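Local atomic coordinates of putative lipoprotein (Parabacteroides distasonis ATCC 8503, PDB entry 3JX8), a protein that is a putative lipoprotein of uncertain function with an auto-transporter adhesin-like head domain, probably involved in cell adhesion or lipid binding. Residues 100-105 with 121-126; 143-148 with 163-168; 198-203 with 210-215; 216-221 with 234-239. All coordinates share one frame; numbering follows the deposited sequence.

Overall arrangement
The four contacts follow one another along the chain without nesting or crossing. Contact 1 closes a 15-residue excursion from strand 100-104 to strand 120-125 and stacks two successive coils of a parallel beta-solenoid. Contact 2 does the same two coils further on, across 14 residues; strand 140-146 lies directly beside strand 120-125, and the two contacts touch. About 17 Å from contact 2, centre to centre, contact 3 spans a six-residue connection and joins opposite walls of a single coil across its interior. Contact 4 closes a 12-residue excursion and adds the last strand, 235-241, of the shared sheet. Contacts 3 and 4 touch, because strands 200-205 and 217-223 are neighbours in that sheet.

Contact 1. Residues 100-105 with 121-126; sequences ELNTVG and EINMAG
Glu100 to Val104 pair in register with Glu121 to Ala125 as parallel strands, their axes 4.7 Å apart and their directions 11° apart. Five backbone hydrogen bonds join them, running from Leu101 N to Glu121 O at one end to Gly105 N to Ala125 O at the other. On one face the Glu100 and Glu121 side chains run alongside each other and their carboxylates stack, planes 12° apart, with Glu100 OE1 3.9 Å from Glu121 OE2. Amide groups hold these like charges: Asn102 ND2 donates to Glu100 OE2 (2.8 Å), and Asn123 ND2 to the anti lone pair of Glu121 OE2 (2.8 Å). The same Asn123 ND2 also reaches Asn102 OD1 at 3.0 Å, tilted from the carbonyl plane, and Asn123 OD1 accepts from Asn144 ND2 on the next strand. The other face is mainly apolar. Leu101 CD2 meets Ile122 CG2 at 4.1 Å, while Thr103 CG2 packs on Met124 (selenomethionine) CB at 3.7 Å; Val130 lies behind Thr103, Ile122 and Met124. In-register parallel strands from successive coils, with an asparagine row resembling the stacks of parallel beta-helices, are consistent with the pectate lyase-like clan to which the domain is assigned.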
loop_
_atom_site.group_PDB
_atom_site.type_symbol
_atom_site.label_atom_id
_atom_site.label_comp_id
_atom_site.label_asym_id
_atom_site.label_seq_id
_atom_site.Cartn_x
_atom_site.Cartn_y
_atom_site.Cartn_z
ATOM N N GLU A 100 -9.328 -18.947 4.010
ATOM C CA GLU A 100 -9.294 -17.535 3.663
ATOM C C GLU A 100 -10.444 -16.720 4.255
ATOM O O GLU A 100 -11.632 -17.055 4.082
ATOM C CB GLU A 100 -9.254 -17.369 2.156
ATOM C CG GLU A 100 -8.947 -15.980 1.763
ATOM C CD GLU A 100 -8.884 -15.803 0.280
ATOM O OE1 GLU A 100 -8.312 -16.682 -0.380
ATOM O OE2 GLU A 100 -9.395 -14.783 -0.233
ATOM N N LEU A 101 -10.055 -15.653 4.943
ATOM C CA LEU A 101 -10.931 -14.667 5.519
ATOM C C LEU A 101 -10.730 -13.334 4.773
ATOM O O LEU A 101 -9.614 -12.803 4.686
ATOM C CB LEU A 101 -10.588 -14.455 6.991
ATOM C CG LEU A 101 -11.370 -13.323 7.671
ATOM C CD1 LEU A 101 -12.869 -13.643 7.649
ATOM C CD2 LEU A 101 -10.872 -13.072 9.105
ATOM N N ASN A 102 -11.834 -12.795 4.284
ATOM C CA ASN A 102 -11.880 -11.490 3.684
ATOM C C ASN A 102 -12.860 -10.723 4.513
ATOM O O ASN A 102 -14.052 -11.017 4.483
ATOM C CB ASN A 102 -12.327 -11.591 2.232
ATOM C CG ASN A 102 -11.263 -12.257 1.356
ATOM O OD1 ASN A 102 -10.170 -11.733 1.203
ATOM N ND2 ASN A 102 -11.565 -13.435 0.825
ATOM N N THR A 103 -12.348 -9.800 5.303
ATOM C CA THR A 103 -13.144 -9.004 6.184
ATOM C C THR A 103 -12.959 -7.495 5.874
ATOM O O THR A 103 -11.830 -7.035 5.591
ATOM C CB THR A 103 -12.812 -9.346 7.644
ATOM O OG1 THR A 103 -13.736 -8.672 8.488
ATOM C CG2 THR A 103 -11.423 -8.952 8.034
ATOM N N VAL A 104 -14.063 -6.752 5.881
ATOM C CA VAL A 104 -14.075 -5.345 5.520
ATOM C C VAL A 104 -14.997 -4.615 6.473
ATOM O O VAL A 104 -16.179 -4.981 6.620
ATOM C CB VAL A 104 -14.584 -5.099 4.058
ATOM C CG1 VAL A 104 -14.558 -3.589 3.722
ATOM C CG2 VAL A 104 -13.767 -5.928 3.006
ATOM N N GLY A 105 -14.481 -3.586 7.128
ATOM C CA GLY A 105 -15.310 -2.764 7.969
ATOM C C GLY A 105 -14.674 -2.479 9.300
ATOM O O GLY A 105 -13.461 -2.577 9.473
ATOM N N GLU A 121 -5.059 -17.620 5.219
ATOM C CA GLU A 121 -4.890 -16.252 4.726
ATOM C C GLU A 121 -5.959 -15.319 5.286
ATOM O O GLU A 121 -7.158 -15.540 5.077
ATOM C CB GLU A 121 -4.983 -16.251 3.208
ATOM C CG GLU A 121 -4.738 -14.903 2.574
ATOM C CD GLU A 121 -4.783 -14.969 1.074
ATOM O OE1 GLU A 121 -4.143 -15.867 0.497
ATOM O OE2 GLU A 121 -5.468 -14.143 0.470
ATOM N N ILE A 122 -5.522 -14.289 5.999
ATOM C CA ILE A 122 -6.399 -13.241 6.536
ATOM C C ILE A 122 -6.215 -11.942 5.748
ATOM O O ILE A 122 -5.089 -11.418 5.651
ATOM C CB ILE A 122 -6.068 -12.952 7.994
ATOM C CG1 ILE A 122 -6.186 -14.223 8.812
ATOM C CG2 ILE A 122 -7.003 -11.906 8.582
ATOM C CD1 ILE A 122 -6.169 -13.947 10.251
ATOM N N ASN A 123 -7.312 -11.442 5.173
ATOM C CA ASN A 123 -7.319 -10.182 4.419
ATOM C C ASN A 123 -8.351 -9.244 5.049
ATOM O O ASN A 123 -9.545 -9.554 5.084
ATOM C CB ASN A 123 -7.669 -10.408 2.959
ATOM C CG ASN A 123 -6.707 -11.358 2.251
ATOM O OD1 ASN A 123 -5.498 -11.133 2.213
ATOM N ND2 ASN A 123 -7.255 -12.401 1.649
HETATM N N MSE A 124 -7.881 -8.137 5.597
HETATM C CA MSE A 124 -8.730 -7.107 6.175
HETATM C C MSE A 124 -8.602 -5.724 5.493
HETATM O O MSE A 124 -7.489 -5.252 5.259
HETATM C CB MSE A 124 -8.375 -6.940 7.616
HETATM C CG MSE A 124 -8.645 -5.476 8.126
HETATM SE SE MSE A 124 -9.327 -5.782 9.834
HETATM C CE MSE A 124 -11.275 -5.505 9.420
ATOM N N ALA A 125 -9.737 -5.082 5.196
ATOM C CA ALA A 125 -9.759 -3.689 4.791
ATOM C C ALA A 125 -10.619 -2.922 5.799
ATOM O O ALA A 125 -11.743 -3.326 6.110
ATOM C CB ALA A 125 -10.290 -3.542 3.360
ATOM N N GLY A 126 -10.079 -1.839 6.336
ATOM C CA GLY A 126 -10.808 -0.952 7.211
ATOM C C GLY A 126 -10.208 -0.705 8.586
ATOM O O GLY A 126 -9.005 -0.905 8.827
HETATM O O HOH W 1 -6.724 -13.773 -1.896
#

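Contact 2. Residues 143-148 with 163-168; sequences CNMAGS and CSLASS. With SO4 (sulfate ion), chain G.
Met145, a selenomethionine, and Leu165 run alongside each other on one face of the strand pair. Met145 CG sits between the backbone N and the carbonyl carbon (chi1 70°), where Leu165 CD1 presses on it at 3.5 Å. Met145 SE lies 3.9 Å from the same Leu165 CD1. Further along this face Cys163 SG rests against Cys143 CB at 4.0 Å, a packing contact rather than a disulfide. On the reverse face the methyls of Ala146 and Ala166 meet, and a water bridges Asn144 OD1 (2.7 Å) and Ser164 OG (2.6 Å), donating to the amide oxygen. Asn144 ND2 is held by Glu142 OE2 on its own strand. What sets these groups opposite one another is exact parallel register: four backbone hydrogen bonds, among them Ala166 N to Met145 O at 2.7 Å, join strands only 2° apart in direction. Outside this shell, Ile171 backs Met145, Cys163 and Leu165, whereas Ala146 and Ala166 pack on Ala205 and Ala185 of the second subunit. Where the strands give way to turns, a sulfate, probably from the crystallisation liquor, is gripped through its O3 by Ser148 N at 2.9 Å and by Ser148 OG. The chemistry is thus divided: sulfur and aliphatic groups fill the interior, small methyls suit close subunit packing, and Ser148, through N and OG, binds an anion here without implying a physiological ligand.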
loop_
_atom_site.group_PDB
_atom_site.type_symbol
_atom_site.label_atom_id
_atom_site.label_comp_id
_atom_site.label_asym_id
_atom_site.label_seq_id
_atom_site.Cartn_x
_atom_site.Cartn_y
_atom_site.Cartn_z
ATOM N N CYS A 143 -1.196 -12.644 6.925
ATOM C CA CYS A 143 -2.002 -11.521 7.463
ATOM C C CYS A 143 -1.823 -10.271 6.611
ATOM O O CYS A 143 -0.769 -9.601 6.655
ATOM C CB CYS A 143 -1.525 -11.161 8.854
ATOM S SG CYS A 143 -1.784 -12.426 10.074
ATOM N N ASN A 144 -2.843 -9.948 5.840
ATOM C CA ASN A 144 -2.800 -8.818 4.971
ATOM C C ASN A 144 -3.816 -7.821 5.409
ATOM O O ASN A 144 -4.987 -8.175 5.684
ATOM C CB ASN A 144 -3.100 -9.268 3.575
ATOM C CG ASN A 144 -2.160 -10.348 3.124
ATOM O OD1 ASN A 144 -0.952 -10.269 3.382
ATOM N ND2 ASN A 144 -2.694 -11.378 2.483
HETATM N N MSE A 145 -3.395 -6.572 5.487
HETATM C CA MSE A 145 -4.355 -5.514 5.730
HETATM C C MSE A 145 -4.111 -4.184 5.002
HETATM O O MSE A 145 -2.945 -3.803 4.675
HETATM C CB MSE A 145 -4.520 -5.303 7.205
HETATM C CG MSE A 145 -3.374 -4.700 7.909
HETATM SE SE MSE A 145 -4.185 -3.790 9.466
HETATM C CE MSE A 145 -5.100 -2.325 8.549
ATOM N N ALA A 146 -5.228 -3.519 4.686
ATOM C CA ALA A 146 -5.199 -2.190 4.106
ATOM C C ALA A 146 -6.171 -1.359 4.917
ATOM O O ALA A 146 -7.409 -1.568 4.882
ATOM C CB ALA A 146 -5.570 -2.213 2.608
ATOM N N GLY A 147 -5.622 -0.434 5.686
ATOM C CA GLY A 147 -6.447 0.472 6.454
ATOM C C GLY A 147 -5.798 0.862 7.745
ATOM O O GLY A 147 -4.598 0.682 7.918
ATOM N N SER A 148 -6.622 1.415 8.633
ATOM C CA SER A 148 -6.179 1.930 9.909
ATOM C C SER A 148 -6.427 0.971 11.074
ATOM O O SER A 148 -6.070 1.258 12.209
ATOM C CB SER A 148 -6.902 3.247 10.188
ATOM O OG SER A 148 -8.288 3.003 10.336
ATOM N N CYS A 163 3.273 -11.110 6.586
ATOM C CA CYS A 163 2.405 -9.956 6.881
ATOM C C CYS A 163 2.678 -8.786 5.971
ATOM O O CYS A 163 3.838 -8.325 5.886
ATOM C CB CYS A 163 2.620 -9.470 8.313
ATOM S SG CYS A 163 2.418 -10.730 9.545
ATOM N N SER A 164 1.613 -8.273 5.351
ATOM C CA SER A 164 1.660 -7.083 4.522
ATOM C C SER A 164 0.614 -6.092 5.003
ATOM O O SER A 164 -0.579 -6.415 5.115
ATOM C CB SER A 164 1.380 -7.432 3.090
ATOM O OG SER A 164 2.261 -8.443 2.681
ATOM N N LEU A 165 1.073 -4.877 5.245
ATOM C CA LEU A 165 0.277 -3.795 5.786
ATOM C C LEU A 165 0.336 -2.628 4.811
ATOM O O LEU A 165 1.430 -2.147 4.480
ATOM C CB LEU A 165 0.882 -3.385 7.134
ATOM C CG LEU A 165 0.414 -2.117 7.837
ATOM C CD1 LEU A 165 -1.088 -2.005 7.868
ATOM C CD2 LEU A 165 1.012 -2.136 9.259
ATOM N N ALA A 166 -0.815 -2.210 4.284
ATOM C CA ALA A 166 -0.912 -0.964 3.507
ATOM C C ALA A 166 -1.605 0.032 4.410
ATOM O O ALA A 166 -2.552 -0.314 5.136
ATOM C CB ALA A 166 -1.691 -1.150 2.179
ATOM N N SER A 167 -1.139 1.272 4.362
ATOM C CA SER A 167 -1.730 2.378 5.105
ATOM C C SER A 167 -1.246 2.438 6.548
ATOM O O SER A 167 -0.100 2.086 6.826
ATOM C CB SER A 167 -3.267 2.406 4.987
ATOM O OG SER A 167 -3.764 3.733 5.172
ATOM N N SER A 168 -2.094 2.910 7.455
ATOM C CA SER A 168 -1.641 3.415 8.752
ATOM C C SER A 168 -1.854 2.487 9.936
ATOM O O SER A 168 -1.511 2.843 11.059
ATOM C CB SER A 168 -2.366 4.747 9.043
ATOM O OG SER A 168 -3.762 4.531 9.112
HETATM S S SO4 G . -9.634 3.068 6.658
HETATM O O1 SO4 G . -9.711 2.040 5.594
HETATM O O2 SO4 G . -10.954 3.641 6.850
HETATM O O3 SO4 G . -9.201 2.407 7.892
HETATM O O4 SO4 G . -8.721 4.167 6.241
HETATM O O HOH W 2 1.583 -10.965 2.892
#

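Contact 3. Residues 198-203 with 210-215; sequences RKAECN and ISVYAT. With SO4 (sulfate ion), chain I.
Cys202 and Val212 are brought together by their first torsions: Cys202 SG stands anti to the carbonyl carbon (chi1 -67°) and reaches Val212 CB, while Val212 chi1 of 59° sets CG1 between the backbone N and the carbonyl carbon, the crowded position, and leaves CG2 anti to N, directed at Ala200. Val212 CG2 meets Ala200 CB at 3.8 Å, and Cys202 SG is also 3.8 Å from Ile210 CG2. Ala200 CB then touches Ala214 CB at 4.0 Å, and Ile210 CD1 lies against Asn203 O. No hydrogen bond crosses between the segments. Their strands run nearly antiparallel, at 162°, but with axes 8.2 Å apart they face each other through side chains and are not paired in one sheet. At the corner the gap narrows, and Thr215 OG1 comes 3.4 Å from Arg198 CA; this hydroxyl also makes a weak hydrogen bond with Ala197 O. Arg198 turns outward, its NE in a salt bridge with Asp178, and Lys199 CG lies over the rim of one face of its guanidinium, 3.6 Å above the plane. Beyond them a sulfate, probably from the crystallisation liquor, is bonded by Lys199 NZ through both O1 (2.6 Å) and O2 (2.7 Å), and takes weak bonds from Arg198 NH1 and NH2 to its O4. With no helices nearby, strands complete the surroundings: Phe182 of strand 180-185 and Leu218 of strand 217-223 press on Cys202 and Val212 from the adjoining coils, and Ile228 of strand 227-231 also packs on Cys202 and Val212.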
loop_
_atom_site.group_PDB
_atom_site.type_symbol
_atom_site.label_atom_id
_atom_site.label_comp_id
_atom_site.label_asym_id
_atom_site.label_seq_id
_atom_site.Cartn_x
_atom_site.Cartn_y
_atom_site.Cartn_z
ATOM N N ARG A 198 13.554 -17.516 12.666
ATOM C CA ARG A 198 14.908 -17.903 12.297
ATOM C C ARG A 198 15.417 -16.992 11.172
ATOM O O ARG A 198 16.498 -16.426 11.286
ATOM C CB ARG A 198 14.991 -19.380 11.903
ATOM C CG ARG A 198 16.409 -19.807 11.546
ATOM C CD ARG A 198 16.502 -21.311 11.275
ATOM N NE ARG A 198 15.687 -21.676 10.112
ATOM C CZ ARG A 198 16.073 -21.635 8.837
ATOM N NH1 ARG A 198 17.307 -21.272 8.496
ATOM N NH2 ARG A 198 15.207 -21.959 7.881
ATOM N N LYS A 199 14.645 -16.907 10.087
ATOM C CA LYS A 199 14.928 -16.015 8.980
ATOM C C LYS A 199 13.778 -15.038 8.795
ATOM O O LYS A 199 12.612 -15.435 8.803
ATOM C CB LYS A 199 15.103 -16.795 7.688
ATOM C CG LYS A 199 16.182 -17.886 7.767
ATOM C CD LYS A 199 16.818 -18.245 6.390
ATOM C CE LYS A 199 15.847 -18.877 5.394
ATOM N NZ LYS A 199 16.535 -19.490 4.181
ATOM N N ALA A 200 14.099 -13.767 8.614
ATOM C CA ALA A 200 13.089 -12.748 8.335
ATOM C C ALA A 200 13.529 -11.793 7.231
ATOM O O ALA A 200 14.713 -11.385 7.144
ATOM C CB ALA A 200 12.762 -11.975 9.568
ATOM N N GLU A 201 12.550 -11.420 6.413
ATOM C CA GLU A 201 12.681 -10.354 5.421
ATOM C C GLU A 201 11.754 -9.202 5.806
ATOM O O GLU A 201 10.560 -9.421 6.047
ATOM C CB GLU A 201 12.243 -10.883 4.067
ATOM C CG GLU A 201 12.566 -9.948 2.937
ATOM C CD GLU A 201 11.934 -10.382 1.617
ATOM O OE1 GLU A 201 11.716 -11.621 1.478
ATOM O OE2 GLU A 201 11.663 -9.490 0.750
ATOM N N CYS A 202 12.295 -7.997 5.864
ATOM C CA CYS A 202 11.544 -6.810 6.257
ATOM C C CYS A 202 11.637 -5.768 5.170
ATOM O O CYS A 202 12.729 -5.379 4.740
ATOM C CB CYS A 202 12.117 -6.241 7.527
ATOM S SG CYS A 202 11.879 -7.286 8.945
ATOM N N ASN A 203 10.487 -5.331 4.698
ATOM C CA ASN A 203 10.412 -4.317 3.658
ATOM C C ASN A 203 9.507 -3.213 4.074
ATOM O O ASN A 203 8.354 -3.481 4.451
ATOM C CB ASN A 203 9.860 -4.907 2.385
ATOM C CG ASN A 203 10.789 -5.932 1.771
ATOM O OD1 ASN A 203 11.836 -5.583 1.236
ATOM N ND2 ASN A 203 10.418 -7.194 1.855
ATOM N N ILE A 210 8.852 -1.427 11.423
ATOM C CA ILE A 210 8.835 -2.852 11.744
ATOM C C ILE A 210 9.783 -3.116 12.902
ATOM O O ILE A 210 10.934 -2.645 12.910
ATOM C CB ILE A 210 9.268 -3.717 10.555
ATOM C CG1 ILE A 210 8.381 -3.440 9.325
ATOM C CG2 ILE A 210 9.325 -5.257 10.968
ATOM C CD1 ILE A 210 8.819 -4.231 8.033
ATOM N N SER A 211 9.299 -3.864 13.881
ATOM C CA SER A 211 10.139 -4.381 14.963
ATOM C C SER A 211 10.250 -5.885 14.819
ATOM O O SER A 211 9.240 -6.582 14.917
ATOM C CB SER A 211 9.538 -4.043 16.313
ATOM O OG SER A 211 9.452 -2.631 16.458
ATOM N N VAL A 212 11.464 -6.388 14.593
ATOM C CA VAL A 212 11.658 -7.777 14.237
ATOM C C VAL A 212 12.651 -8.449 15.167
ATOM O O VAL A 212 13.562 -7.803 15.690
ATOM C CB VAL A 212 12.122 -7.923 12.745
ATOM C CG1 VAL A 212 13.449 -7.161 12.499
ATOM C CG2 VAL A 212 12.176 -9.425 12.302
ATOM N N TYR A 213 12.440 -9.756 15.364
ATOM C CA TYR A 213 13.349 -10.627 16.093
ATOM C C TYR A 213 13.655 -11.797 15.176
ATOM O O TYR A 213 12.786 -12.621 14.905
ATOM C CB TYR A 213 12.662 -11.096 17.362
ATOM C CG TYR A 213 13.386 -12.094 18.243
ATOM C CD1 TYR A 213 14.755 -12.255 18.193
ATOM C CD2 TYR A 213 12.670 -12.833 19.198
ATOM C CE1 TYR A 213 15.404 -13.143 19.018
ATOM C CE2 TYR A 213 13.307 -13.719 20.046
ATOM C CZ TYR A 213 14.674 -13.865 19.958
ATOM O OH TYR A 213 15.332 -14.734 20.784
ATOM N N ALA A 214 14.893 -11.833 14.679
ATOM C CA ALA A 214 15.394 -12.867 13.773
ATOM C C ALA A 214 16.673 -13.402 14.400
ATOM O O ALA A 214 17.514 -12.639 14.862
ATOM C CB ALA A 214 15.664 -12.313 12.348
ATOM N N THR A 215 16.802 -14.713 14.438
ATOM C CA THR A 215 17.952 -15.337 15.093
ATOM C C THR A 215 19.095 -15.645 14.130
ATOM O O THR A 215 20.248 -15.602 14.535
ATOM C CB THR A 215 17.548 -16.607 15.861
ATOM O OG1 THR A 215 17.071 -17.580 14.933
ATOM C CG2 THR A 215 16.448 -16.282 16.893
HETATM S S SO4 I . 17.874 -22.294 4.945
HETATM O O1 SO4 I . 18.421 -20.957 5.115
HETATM O O2 SO4 I . 16.698 -22.230 4.080
HETATM O O3 SO4 I . 18.912 -23.147 4.392
HETATM O O4 SO4 I . 17.524 -22.854 6.232
#

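Contact 4. Residues 216-221 with 234-239; sequences QILDAN and PEISKS
Leu218 and Ile236 pack within a largely surface-lying parallel strand pairing at the C-terminal edge of the long sheet, where strand 235-241 is its outermost member in this chain. The two side chains run alongside each other: Ile236 CG1, anti to the backbone N (chi1 -172°), comes 4.0 Å from Leu218 CD2, and Ile236 CD1 lies 3.8 Å from Leu218 CD2 and 4.1 Å from Ala220 CB. Pro234 extends this apolar strip, its CG 3.8 Å from Leu218 CB, with Tyr230 behind Leu218 and Ile236. Five backbone hydrogen bonds fix the register; the first runs from Glu235 N to Gln216 O at 2.9 Å. Such in-register pairing of strands from successive coils is how a parallel beta-solenoid grows, and here it supplies the last coil-to-coil step of this sheet. On the opposite face Asn221 OD1 approaches Ser239 CB at 3.2 Å. Asn221 ND2 donates to Asp219 OD1 at 3.1 Å, reaching it from well above the carboxylate plane, 66° out of it, and makes a weak hydrogen bond with Asn203 OD1 on strand 200-205, the neighbour in the sheet. Lys238 leaves from the same face as Leu218 and Ile236, its chain extended, and NZ is hydrogen-bonded to Asn79 OD1 and Phe77 O of the second subunit.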
loop_
_atom_site.group_PDB
_atom_site.type_symbol
_atom_site.label_atom_id
_atom_site.label_comp_id
_atom_site.label_asym_id
_atom_site.label_seq_id
_atom_site.Cartn_x
_atom_site.Cartn_y
_atom_site.Cartn_z
ATOM N N GLN A 216 18.800 -15.921 12.866
ATOM C CA GLN A 216 19.858 -16.335 11.943
ATOM C C GLN A 216 20.112 -15.381 10.765
ATOM O O GLN A 216 21.238 -14.975 10.542
ATOM C CB GLN A 216 19.524 -17.711 11.436
ATOM C CG GLN A 216 20.627 -18.361 10.664
ATOM C CD GLN A 216 20.187 -19.713 10.169
ATOM O OE1 GLN A 216 19.753 -20.565 10.958
ATOM N NE2 GLN A 216 20.259 -19.911 8.858
ATOM N N ILE A 217 19.065 -15.053 10.018
ATOM C CA ILE A 217 19.176 -14.201 8.833
ATOM C C ILE A 217 18.109 -13.101 8.895
ATOM O O ILE A 217 16.937 -13.374 9.169
ATOM C CB ILE A 217 18.915 -15.013 7.532
ATOM C CG1 ILE A 217 19.920 -16.155 7.368
ATOM C CG2 ILE A 217 18.960 -14.127 6.313
ATOM C CD1 ILE A 217 21.339 -15.688 7.154
ATOM N N LEU A 218 18.525 -11.870 8.624
ATOM C CA LEU A 218 17.636 -10.721 8.544
ATOM C C LEU A 218 17.979 -9.940 7.288
ATOM O O LEU A 218 19.123 -9.505 7.091
ATOM C CB LEU A 218 17.732 -9.804 9.771
ATOM C CG LEU A 218 16.896 -8.511 9.744
ATOM C CD1 LEU A 218 15.357 -8.826 9.600
ATOM C CD2 LEU A 218 17.190 -7.677 11.020
ATOM N N ASP A 219 16.977 -9.763 6.453
ATOM C CA ASP A 219 17.104 -9.004 5.233
ATOM C C ASP A 219 16.237 -7.759 5.442
ATOM O O ASP A 219 15.001 -7.850 5.535
ATOM C CB ASP A 219 16.645 -9.936 4.110
ATOM C CG ASP A 219 16.697 -9.321 2.761
ATOM O OD1 ASP A 219 17.228 -8.198 2.603
ATOM O OD2 ASP A 219 16.189 -9.998 1.822
ATOM N N ALA A 220 16.888 -6.612 5.579
ATOM C CA ALA A 220 16.274 -5.376 6.055
ATOM C C ALA A 220 16.304 -4.324 4.937
ATOM O O ALA A 220 17.388 -3.895 4.507
ATOM C CB ALA A 220 16.991 -4.875 7.301
ATOM N N ASN A 221 15.128 -3.948 4.433
ATOM C CA ASN A 221 15.008 -3.059 3.276
ATOM C C ASN A 221 14.065 -1.922 3.560
ATOM O O ASN A 221 12.919 -2.145 4.015
ATOM C CB ASN A 221 14.490 -3.829 2.051
ATOM C CG ASN A 221 15.360 -5.039 1.729
ATOM O OD1 ASN A 221 16.502 -4.882 1.311
ATOM N ND2 ASN A 221 14.870 -6.230 2.017
ATOM N N PRO A 234 21.130 -12.100 14.245
ATOM C CA PRO A 234 21.224 -12.657 12.908
ATOM C C PRO A 234 22.361 -11.988 12.125
ATOM O O PRO A 234 22.932 -11.018 12.612
ATOM C CB PRO A 234 19.912 -12.227 12.289
ATOM C CG PRO A 234 19.713 -10.851 12.864
ATOM C CD PRO A 234 20.233 -10.930 14.276
ATOM N N GLU A 235 22.670 -12.514 10.942
ATOM C CA GLU A 235 23.462 -11.807 9.938
ATOM C C GLU A 235 22.459 -10.945 9.166
ATOM O O GLU A 235 21.482 -11.465 8.596
ATOM C CB GLU A 235 24.156 -12.777 8.983
ATOM C CG GLU A 235 25.073 -13.771 9.702
ATOM C CD GLU A 235 25.584 -14.859 8.793
ATOM O OE1 GLU A 235 25.106 -14.971 7.632
ATOM O OE2 GLU A 235 26.447 -15.615 9.262
ATOM N N ILE A 236 22.685 -9.636 9.177
ATOM C CA ILE A 236 21.766 -8.685 8.565
ATOM C C ILE A 236 22.305 -8.259 7.213
ATOM O O ILE A 236 23.508 -7.984 7.068
ATOM C CB ILE A 236 21.520 -7.454 9.523
ATOM C CG1 ILE A 236 20.421 -6.531 8.992
ATOM C CG2 ILE A 236 22.803 -6.662 9.812
ATOM C CD1 ILE A 236 20.067 -5.389 9.992
ATOM N N SER A 237 21.429 -8.247 6.217
ATOM C CA SER A 237 21.684 -7.557 4.937
ATOM C C SER A 237 20.875 -6.297 4.976
ATOM O O SER A 237 19.653 -6.348 5.185
ATOM C CB SER A 237 21.255 -8.414 3.759
ATOM O OG SER A 237 22.024 -9.610 3.857
ATOM N N LYS A 238 21.556 -5.167 4.803
ATOM C CA LYS A 238 20.951 -3.844 4.990
ATOM C C LYS A 238 20.747 -3.186 3.639
ATOM O O LYS A 238 21.619 -3.259 2.777
ATOM C CB LYS A 238 21.868 -2.957 5.792
ATOM C CG LYS A 238 22.154 -3.442 7.166
ATOM C CD LYS A 238 23.258 -2.591 7.784
ATOM C CE LYS A 238 23.710 -3.092 9.135
ATOM N NZ LYS A 238 24.860 -2.298 9.605
ATOM N N SER A 239 19.610 -2.528 3.451
ATOM C CA SER A 239 19.403 -1.730 2.260
ATOM C C SER A 239 18.479 -0.567 2.568
ATOM O O SER A 239 17.321 -0.778 2.932
ATOM C CB SER A 239 18.819 -2.613 1.198
ATOM O OG SER A 239 18.519 -1.819 0.085
#